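Local structure of oxidized polyvinyl alcohol hydrolase (Pseudomonas sp. VM15C, 3WWC) at residues Gly70-Asn78 and Pro109-Asn117; Ile98-Asn106 and Asn125-Arg133. The protein catalyses the hydrolysis of beta-diketones, cleaving oxidized polyvinyl alcohol in the second step of the breakdown of polyvinyl alcohol. The protein carries 1 engineered substitution. All coordinates share one frame; numbering follows the deposited sequence.

Contact 1: residues Gly70-Asn78 and Pro109-Asn117; sequences GSVESTNDN and PNIRGERCN. With BUA (butanoic acid), chain C.
The guanidinium of R112 and the carboxylate of D77 meet edge to edge with planes 28° apart, and S74 OG sits obliquely to the guanidinium. The grip is side-on and twofold: R112 NH2 reaches D77 OD1 in the guanidinium plane at 3.0 Å, while R112 NE reaches D77 OD2, tilted from that plane, also at 3.0 Å; both oxygens use syn lone pairs. This salt bridge is built on a capping box at the start of helix 75-80. D77 OD2 takes a second bond, from S74 N at 3.0 Å, arriving from above the carboxylate plane, and D77 N returns one to S74 OG. With chi1 at 68°, S74 OG lies between its backbone N and carbonyl carbon, facing D77 N. The arginine and the helix start would probably favour an ionised carboxylate. Beside the cap, N76 N bonds to P109 O at 2.9 Å, nearly straight at 167°, and one water links S74 OG, N76 ND2 and N110 OD1. S74 CB presses close against I111 O, 3.0 Å away. Further along, V72 CG2 touches N117 ND2 at 3.4 Å. At the pocket end, S71 OG donates to O1 of butanoic acid at 2.7 Å.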
loop_
_atom_site.group_PDB
_atom_site.type_symbol
_atom_site.label_atom_id
_atom_site.label_comp_id
_atom_site.label_asym_id
_atom_site.label_seq_id
_atom_site.Cartn_x
_atom_site.Cartn_y
_atom_site.Cartn_z
ATOM N N GLY A 70 -0.570 3.559 -8.873
ATOM C CA GLY A 70 -1.645 2.600 -9.131
ATOM C C GLY A 70 -1.567 1.960 -10.507
ATOM O O GLY A 70 -0.508 1.537 -10.972
ATOM N N SER A 71 -2.728 1.879 -11.147
ATOM C CA SER A 71 -2.820 1.224 -12.459
ATOM C C SER A 71 -2.543 2.070 -13.647
ATOM O O SER A 71 -1.980 1.578 -14.619
ATOM C CB SER A 71 -4.233 0.642 -12.621
ATOM O OG SER A 71 -4.458 -0.384 -11.644
ATOM N N VAL A 72 -2.859 3.363 -13.559
ATOM C CA VAL A 72 -2.670 4.242 -14.721
ATOM C C VAL A 72 -1.665 5.374 -14.557
ATOM O O VAL A 72 -1.069 5.803 -15.542
ATOM C CB VAL A 72 -4.005 4.816 -15.151
ATOM C CG1 VAL A 72 -3.803 5.885 -16.221
ATOM C CG2 VAL A 72 -4.907 3.667 -15.618
ATOM N N GLU A 73 -1.429 5.861 -13.346
ATOM C CA GLU A 73 -0.437 6.907 -13.192
ATOM C C GLU A 73 0.959 6.348 -13.202
ATOM O O GLU A 73 1.191 5.264 -12.651
ATOM C CB GLU A 73 -0.658 7.651 -11.878
ATOM C CG GLU A 73 -1.950 8.410 -11.850
ATOM C CD GLU A 73 -2.360 8.766 -10.430
ATOM O OE1 GLU A 73 -2.333 7.854 -9.567
ATOM O OE2 GLU A 73 -2.737 9.948 -10.191
ATOM N N SER A 74 1.913 7.054 -13.793
ATOM C CA SER A 74 3.282 6.568 -13.767
ATOM C C SER A 74 3.951 6.754 -12.413
ATOM O O SER A 74 3.436 7.475 -11.549
ATOM C CB SER A 74 4.130 7.269 -14.848
ATOM O OG SER A 74 4.284 8.647 -14.508
ATOM N N THR A 75 5.062 6.071 -12.207
ATOM C CA THR A 75 5.814 6.288 -10.965
ATOM C C THR A 75 6.239 7.762 -10.940
ATOM O O THR A 75 6.171 8.408 -9.894
ATOM C CB THR A 75 6.995 5.340 -10.891
ATOM O OG1 THR A 75 6.488 4.016 -10.651
ATOM C CG2 THR A 75 7.935 5.749 -9.737
ATOM N N ASN A 76 6.691 8.312 -12.072
ATOM C CA ASN A 76 7.051 9.743 -12.090
ATOM C C ASN A 76 5.870 10.629 -11.756
ATOM O O ASN A 76 6.028 11.637 -11.015
ATOM C CB ASN A 76 7.653 10.082 -13.452
ATOM C CG ASN A 76 7.938 11.570 -13.604
ATOM O OD1 ASN A 76 8.669 12.143 -12.802
ATOM N ND2 ASN A 76 7.361 12.199 -14.634
ATOM N N ASP A 77 4.684 10.279 -12.239
ATOM C CA ASP A 77 3.488 11.063 -11.892
ATOM C C ASP A 77 3.293 11.020 -10.351
ATOM O O ASP A 77 3.150 12.040 -9.703
ATOM C CB ASP A 77 2.212 10.492 -12.514
ATOM C CG ASP A 77 2.109 10.664 -14.009
ATOM O OD1 ASP A 77 2.713 11.608 -14.554
ATOM O OD2 ASP A 77 1.351 9.846 -14.612
ATOM N N ASN A 78 3.303 9.827 -9.787
ATOM C CA ASN A 78 3.093 9.668 -8.348
ATOM C C ASN A 78 4.120 10.450 -7.566
ATOM O O ASN A 78 3.829 10.935 -6.471
ATOM C CB ASN A 78 3.163 8.176 -8.055
ATOM C CG ASN A 78 3.083 7.857 -6.588
ATOM O OD1 ASN A 78 4.107 7.748 -5.918
ATOM N ND2 ASN A 78 1.853 7.745 -6.061
ATOM N N PRO A 109 10.065 4.562 -15.487
ATOM C CA PRO A 109 9.213 5.266 -14.513
ATOM C C PRO A 109 8.192 6.179 -15.115
ATOM O O PRO A 109 7.375 6.751 -14.406
ATOM C CB PRO A 109 10.235 6.005 -13.634
ATOM C CG PRO A 109 11.269 6.446 -14.756
ATOM C CD PRO A 109 11.444 5.116 -15.520
ATOM N N ASN A 110 8.182 6.311 -16.446
ATOM C CA ASN A 110 7.181 7.166 -17.104
ATOM C C ASN A 110 6.019 6.387 -17.687
ATOM O O ASN A 110 5.030 6.986 -18.076
ATOM C CB ASN A 110 7.862 8.015 -18.187
ATOM C CG ASN A 110 8.859 8.944 -17.562
ATOM O OD1 ASN A 110 8.475 9.761 -16.761
ATOM N ND2 ASN A 110 10.124 8.774 -17.847
ATOM N N ILE A 111 6.115 5.068 -17.768
ATOM C CA ILE A 111 4.993 4.265 -18.252
ATOM C C ILE A 111 3.790 4.547 -17.381
ATOM O O ILE A 111 3.908 4.580 -16.118
ATOM C CB ILE A 111 5.329 2.734 -18.210
ATOM C CG1 ILE A 111 6.165 2.349 -19.451
ATOM C CG2 ILE A 111 4.039 1.867 -18.102
ATOM C CD1 ILE A 111 5.282 2.255 -20.742
ATOM N N ARG A 112 2.638 4.764 -18.008
ATOM C CA ARG A 112 1.393 5.025 -17.284
ATOM C C ARG A 112 0.566 3.742 -17.289
ATOM O O ARG A 112 0.866 2.859 -16.484
ATOM C CB ARG A 112 0.682 6.228 -17.925
ATOM C CG ARG A 112 1.334 7.539 -17.493
ATOM C CD ARG A 112 0.733 8.747 -18.222
ATOM N NE ARG A 112 1.327 9.918 -17.563
ATOM C CZ ARG A 112 1.390 11.135 -18.079
ATOM N NH1 ARG A 112 0.897 11.388 -19.305
ATOM N NH2 ARG A 112 1.942 12.114 -17.364
ATOM N N GLY A 113 -0.468 3.599 -18.113
ATOM C CA GLY A 113 -1.194 2.343 -18.080
ATOM C C GLY A 113 -0.773 1.313 -19.130
ATOM O O GLY A 113 -1.285 0.206 -19.079
ATOM N N GLU A 114 0.162 1.655 -20.015
ATOM C CA GLU A 114 0.552 0.752 -21.091
ATOM C C GLU A 114 1.162 -0.541 -20.556
ATOM O O GLU A 114 2.185 -0.517 -19.891
ATOM C CB GLU A 114 1.563 1.457 -22.024
ATOM C CG GLU A 114 1.087 2.840 -22.550
ATOM C CD GLU A 114 1.614 4.055 -21.757
ATOM O OE1 GLU A 114 1.739 3.984 -20.507
ATOM O OE2 GLU A 114 1.944 5.083 -22.414
ATOM N N ARG A 115 0.505 -1.666 -20.880
ATOM C CA ARG A 115 0.914 -2.997 -20.459
ATOM C C ARG A 115 0.935 -3.174 -18.977
ATOM O O ARG A 115 1.594 -4.108 -18.505
ATOM C CB ARG A 115 2.287 -3.379 -21.054
ATOM C CG ARG A 115 2.220 -3.331 -22.587
ATOM C CD ARG A 115 3.545 -3.463 -23.381
ATOM N NE ARG A 115 4.419 -2.268 -23.396
ATOM C CZ ARG A 115 4.195 -1.107 -24.042
ATOM N NH1 ARG A 115 5.097 -0.117 -23.953
ATOM N NH2 ARG A 115 3.096 -0.922 -24.775
ATOM N N CYS A 116 0.301 -2.264 -18.246
ATOM C CA CYS A 116 0.204 -2.354 -16.801
ATOM C C CYS A 116 -1.228 -2.393 -16.316
ATOM O O CYS A 116 -1.546 -3.112 -15.375
ATOM C CB CYS A 116 0.884 -1.141 -16.135
ATOM S SG CYS A 116 2.708 -1.208 -16.059
ATOM N N ASN A 117 -2.102 -1.600 -16.937
ATOM C CA ASN A 117 -3.477 -1.487 -16.473
ATOM C C ASN A 117 -4.353 -2.598 -17.029
ATOM O O ASN A 117 -4.998 -2.438 -18.086
ATOM C CB ASN A 117 -4.000 -0.107 -16.898
ATOM C CG ASN A 117 -5.446 0.100 -16.533
ATOM O OD1 ASN A 117 -5.930 -0.480 -15.573
ATOM N ND2 ASN A 117 -6.155 0.939 -17.317
HETATM C C1 BUA C . -8.574 -3.666 -9.300
HETATM C C2 BUA C . -8.442 -2.193 -8.910
HETATM C C3 BUA C . -6.991 -1.753 -9.107
HETATM C C4 BUA C . -6.830 -0.257 -8.826
HETATM O O1 BUA C . -5.942 0.343 -9.474
HETATM O O2 BUA C . -7.550 0.228 -7.923
HETATM O O HOH W 1 5.502 10.181 -16.392
HETATM O O HOH W 2 6.026 3.724 -14.617
#

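Contact 2: residues Ile98-Asn106 and Asn125-Arg133; sequences IAPVRACAN and NWNPWFEGR. With BUA (butanoic acid), chain D.
Water joins C104 to N127: it accepts from C104 N at 2.9 Å and lies 2.6 Å from N127 O. A second water repeats the bridge one residue back on the first segment and one on along the second, accepting from A103 N at 2.9 Å and linking it to P128 O. The remaining direct contacts are mostly apolar. With chi1 at -66°, R102 CG stands anti to the carbonyl carbon, which brings it over a face of the W129 indole, a CH-pi contact 3.5 Å from the centroid of the six-membered ring and 16° off its normal. P100 O meets the edge of that ring in plane, 3.4 Å from W129 CH2, and P100 CG also touches CH2. The pyrrole end is fixed by W129 NE1, bonded to T69 O. With an alanine here, R102 CG would lose the face beneath it, P100 the ring edge beside it and T69 O its donor, and the arginine chain would probably be freer to turn. A103 CB abuts F130 CE2, 3.8 Å away. The loop carries N125, whose ND2 binds butanoic acid O1 at 3.0 Å, and W126: part of the ligand pocket beyond the end of strand 96-100 in an alpha/beta-hydrolase fold.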
loop_
_atom_site.group_PDB
_atom_site.type_symbol
_atom_site.label_atom_id
_atom_site.label_comp_id
_atom_site.label_asym_id
_atom_site.label_seq_id
_atom_site.Cartn_x
_atom_site.Cartn_y
_atom_site.Cartn_z
ATOM N N ILE A 98 11.873 6.224 -1.395
ATOM C CA ILE A 98 12.437 5.128 -2.205
ATOM C C ILE A 98 11.219 4.558 -2.912
ATOM O O ILE A 98 10.410 3.833 -2.308
ATOM C CB ILE A 98 13.098 4.095 -1.299
ATOM C CG1 ILE A 98 14.135 4.760 -0.368
ATOM C CG2 ILE A 98 13.772 3.047 -2.191
ATOM C CD1 ILE A 98 14.691 3.751 0.652
ATOM N N ALA A 99 11.084 4.882 -4.214
ATOM C CA ALA A 99 9.873 4.586 -4.987
ATOM C C ALA A 99 10.110 3.533 -6.014
ATOM O O ALA A 99 10.864 3.749 -6.971
ATOM C CB ALA A 99 9.447 5.894 -5.695
ATOM N N PRO A 100 9.467 2.392 -5.875
ATOM C CA PRO A 100 9.669 1.309 -6.842
ATOM C C PRO A 100 8.896 1.498 -8.123
ATOM O O PRO A 100 7.799 2.036 -8.118
ATOM C CB PRO A 100 9.148 0.067 -6.098
ATOM C CG PRO A 100 7.997 0.669 -5.204
ATOM C CD PRO A 100 8.590 1.988 -4.731
ATOM N N VAL A 101 9.492 1.043 -9.227
ATOM C CA VAL A 101 8.821 1.050 -10.544
ATOM C C VAL A 101 8.124 -0.300 -10.675
ATOM O O VAL A 101 8.667 -1.343 -10.252
ATOM C CB VAL A 101 9.865 1.256 -11.647
ATOM C CG1 VAL A 101 9.234 1.161 -13.069
ATOM C CG2 VAL A 101 10.498 2.643 -11.450
ATOM N N ARG A 102 6.940 -0.314 -11.266
ATOM C CA ARG A 102 6.169 -1.544 -11.454
ATOM C C ARG A 102 6.889 -2.492 -12.431
ATOM O O ARG A 102 7.491 -2.037 -13.427
ATOM C CB ARG A 102 4.768 -1.203 -12.002
ATOM C CG ARG A 102 3.925 -0.411 -11.007
ATOM C CD ARG A 102 2.626 0.155 -11.622
ATOM N NE ARG A 102 3.012 1.161 -12.592
ATOM C CZ ARG A 102 2.209 1.700 -13.491
ATOM N NH1 ARG A 102 0.915 1.373 -13.530
ATOM N NH2 ARG A 102 2.758 2.492 -14.435
ATOM N N ALA A 103 6.850 -3.791 -12.152
ATOM C CA ALA A 103 7.514 -4.759 -13.019
ATOM C C ALA A 103 7.004 -4.645 -14.467
ATOM O O ALA A 103 7.806 -4.665 -15.430
ATOM C CB ALA A 103 7.241 -6.173 -12.460
ATOM N N CYS A 104 5.691 -4.491 -14.616
ATOM C CA CYS A 104 5.085 -4.385 -15.934
ATOM C C CYS A 104 5.604 -3.182 -16.740
ATOM O O CYS A 104 5.447 -3.170 -17.953
ATOM C CB CYS A 104 3.520 -4.280 -15.795
ATOM S SG CYS A 104 2.996 -2.827 -14.762
ATOM N N ALA A 105 6.142 -2.160 -16.067
ATOM C CA ALA A 105 6.633 -0.963 -16.784
ATOM C C ALA A 105 8.021 -1.161 -17.397
ATOM O O ALA A 105 8.566 -0.239 -18.021
ATOM C CB ALA A 105 6.668 0.235 -15.835
ATOM N N ASN A 106 8.611 -2.333 -17.178
ATOM C CA ASN A 106 9.925 -2.646 -17.765
ATOM C C ASN A 106 10.938 -1.577 -17.482
ATOM O O ASN A 106 11.689 -1.146 -18.369
ATOM C CB ASN A 106 9.770 -2.842 -19.268
ATOM C CG ASN A 106 8.882 -3.977 -19.594
ATOM O OD1 ASN A 106 8.077 -3.891 -20.538
ATOM N ND2 ASN A 106 8.995 -5.059 -18.824
ATOM N N ASN A 125 -3.727 -11.467 -9.609
ATOM C CA ASN A 125 -4.982 -10.887 -9.996
ATOM C C ASN A 125 -4.927 -9.701 -10.950
ATOM O O ASN A 125 -5.704 -9.617 -11.934
ATOM C CB ASN A 125 -5.783 -10.438 -8.760
ATOM C CG ASN A 125 -7.187 -9.977 -9.141
ATOM O OD1 ASN A 125 -8.003 -10.808 -9.526
ATOM N ND2 ASN A 125 -7.460 -8.681 -9.064
ATOM N N TRP A 126 -4.002 -8.789 -10.676
ATOM C CA TRP A 126 -3.933 -7.499 -11.365
ATOM C C TRP A 126 -2.477 -7.180 -11.702
ATOM O O TRP A 126 -1.593 -7.338 -10.889
ATOM C CB TRP A 126 -4.563 -6.479 -10.408
ATOM C CG TRP A 126 -5.047 -5.262 -11.117
ATOM C CD1 TRP A 126 -4.618 -3.990 -10.933
ATOM C CD2 TRP A 126 -6.006 -5.223 -12.177
ATOM N NE1 TRP A 126 -5.241 -3.148 -11.836
ATOM C CE2 TRP A 126 -6.100 -3.889 -12.601
ATOM C CE3 TRP A 126 -6.799 -6.193 -12.801
ATOM C CZ2 TRP A 126 -6.953 -3.486 -13.632
ATOM C CZ3 TRP A 126 -7.658 -5.789 -13.839
ATOM C CH2 TRP A 126 -7.719 -4.450 -14.235
ATOM N N ASN A 127 -2.231 -6.739 -12.915
ATOM C CA ASN A 127 -0.852 -6.569 -13.398
ATOM C C ASN A 127 0.076 -5.466 -12.850
ATOM O O ASN A 127 1.278 -5.630 -12.930
ATOM C CB ASN A 127 -0.888 -6.431 -14.932
ATOM C CG ASN A 127 0.337 -7.002 -15.605
ATOM O OD1 ASN A 127 0.880 -8.014 -15.192
ATOM N ND2 ASN A 127 0.754 -6.348 -16.685
ATOM N N PRO A 128 -0.444 -4.338 -12.308
ATOM C CA PRO A 128 0.483 -3.311 -11.829
ATOM C C PRO A 128 1.493 -3.753 -10.775
ATOM O O PRO A 128 2.674 -3.361 -10.816
ATOM C CB PRO A 128 -0.435 -2.219 -11.272
ATOM C CG PRO A 128 -1.687 -2.295 -12.212
ATOM C CD PRO A 128 -1.841 -3.858 -12.346
ATOM N N TRP A 129 1.021 -4.551 -9.810
ATOM C CA TRP A 129 1.876 -5.041 -8.736
ATOM C C TRP A 129 1.455 -6.477 -8.465
ATOM O O TRP A 129 0.350 -6.877 -8.769
ATOM C CB TRP A 129 1.662 -4.252 -7.423
ATOM C CG TRP A 129 1.869 -2.727 -7.528
ATOM C CD1 TRP A 129 0.880 -1.757 -7.617
ATOM C CD2 TRP A 129 3.118 -2.027 -7.554
ATOM N NE1 TRP A 129 1.451 -0.509 -7.710
ATOM C CE2 TRP A 129 2.820 -0.637 -7.670
ATOM C CE3 TRP A 129 4.462 -2.428 -7.499
ATOM C CZ2 TRP A 129 3.827 0.344 -7.723
ATOM C CZ3 TRP A 129 5.460 -1.480 -7.556
ATOM C CH2 TRP A 129 5.144 -0.087 -7.665
ATOM N N PHE A 130 2.354 -7.240 -7.828
ATOM C CA PHE A 130 2.015 -8.614 -7.445
ATOM C C PHE A 130 1.338 -8.449 -6.071
ATOM O O PHE A 130 1.931 -8.663 -5.012
ATOM C CB PHE A 130 3.326 -9.422 -7.374
ATOM C CG PHE A 130 4.090 -9.464 -8.710
ATOM C CD1 PHE A 130 3.500 -10.061 -9.813
ATOM C CD2 PHE A 130 5.355 -8.877 -8.856
ATOM C CE1 PHE A 130 4.177 -10.047 -11.053
ATOM C CE2 PHE A 130 6.014 -8.874 -10.066
ATOM C CZ PHE A 130 5.423 -9.460 -11.181
ATOM N N GLU A 131 0.067 -8.086 -6.135
ATOM C CA GLU A 131 -0.677 -7.691 -4.967
ATOM C C GLU A 131 -1.870 -8.524 -4.544
ATOM O O GLU A 131 -2.502 -8.201 -3.532
ATOM C CB GLU A 131 -1.085 -6.179 -5.073
ATOM C CG GLU A 131 -1.588 -5.572 -6.453
ATOM C CD GLU A 131 -3.061 -5.782 -6.775
ATOM O OE1 GLU A 131 -3.573 -6.921 -6.657
ATOM O OE2 GLU A 131 -3.716 -4.792 -7.204
ATOM N N GLY A 132 -2.161 -9.607 -5.258
ATOM C CA GLY A 132 -3.280 -10.433 -4.827
ATOM C C GLY A 132 -3.329 -11.684 -5.701
ATOM O O GLY A 132 -3.067 -11.604 -6.900
ATOM N N ARG A 133 -3.715 -12.799 -5.115
ATOM C CA ARG A 133 -3.805 -14.024 -5.916
ATOM C C ARG A 133 -5.024 -13.966 -6.804
ATOM O O ARG A 133 -6.038 -13.371 -6.445
ATOM C CB ARG A 133 -3.842 -15.244 -4.980
ATOM C CG ARG A 133 -5.100 -15.341 -4.109
ATOM C CD ARG A 133 -4.986 -16.565 -3.214
ATOM N NE ARG A 133 -5.959 -16.634 -2.137
ATOM C CZ ARG A 133 -7.070 -17.370 -2.194
ATOM N NH1 ARG A 133 -7.337 -18.072 -3.295
ATOM N NH2 ARG A 133 -7.874 -17.447 -1.135
HETATM C C1 BUA D . -8.984 -4.164 -8.719
HETATM C C2 BUA D . -9.168 -5.548 -9.346
HETATM C C3 BUA D . -10.220 -5.467 -10.455
HETATM C C4 BUA D . -10.351 -6.836 -11.126
HETATM O O1 BUA D . -9.902 -7.823 -10.506
HETATM O O2 BUA D . -10.897 -6.864 -12.250
HETATM O O HOH W 3 5.005 -4.670 -10.160
HETATM O O HOH W 4 3.859 -5.486 -12.536
#

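In the fold
From the N terminus, the chain leaves strand 62-68 through 70-78 into helix 75-80, returns along strand 96-100, and then runs through a long irregular stretch to helix 148-160. Contact 1 closes a loop of 30 residues and contact 2 one of 18, and their segments alternate, so the loops cross. Where they meet, the C104-C116 disulfide joins one segment of each, and R102 NH2 probably bonds to R112 O. Between the other two segments, W126 NE1 and S71 OG are hydrogen-bonded. The result ties the ends of neighbouring parallel strands 62-68 and 96-100 to the excursion that contributes N125 and W126 to the butanoic acid sites, near the engineered A177.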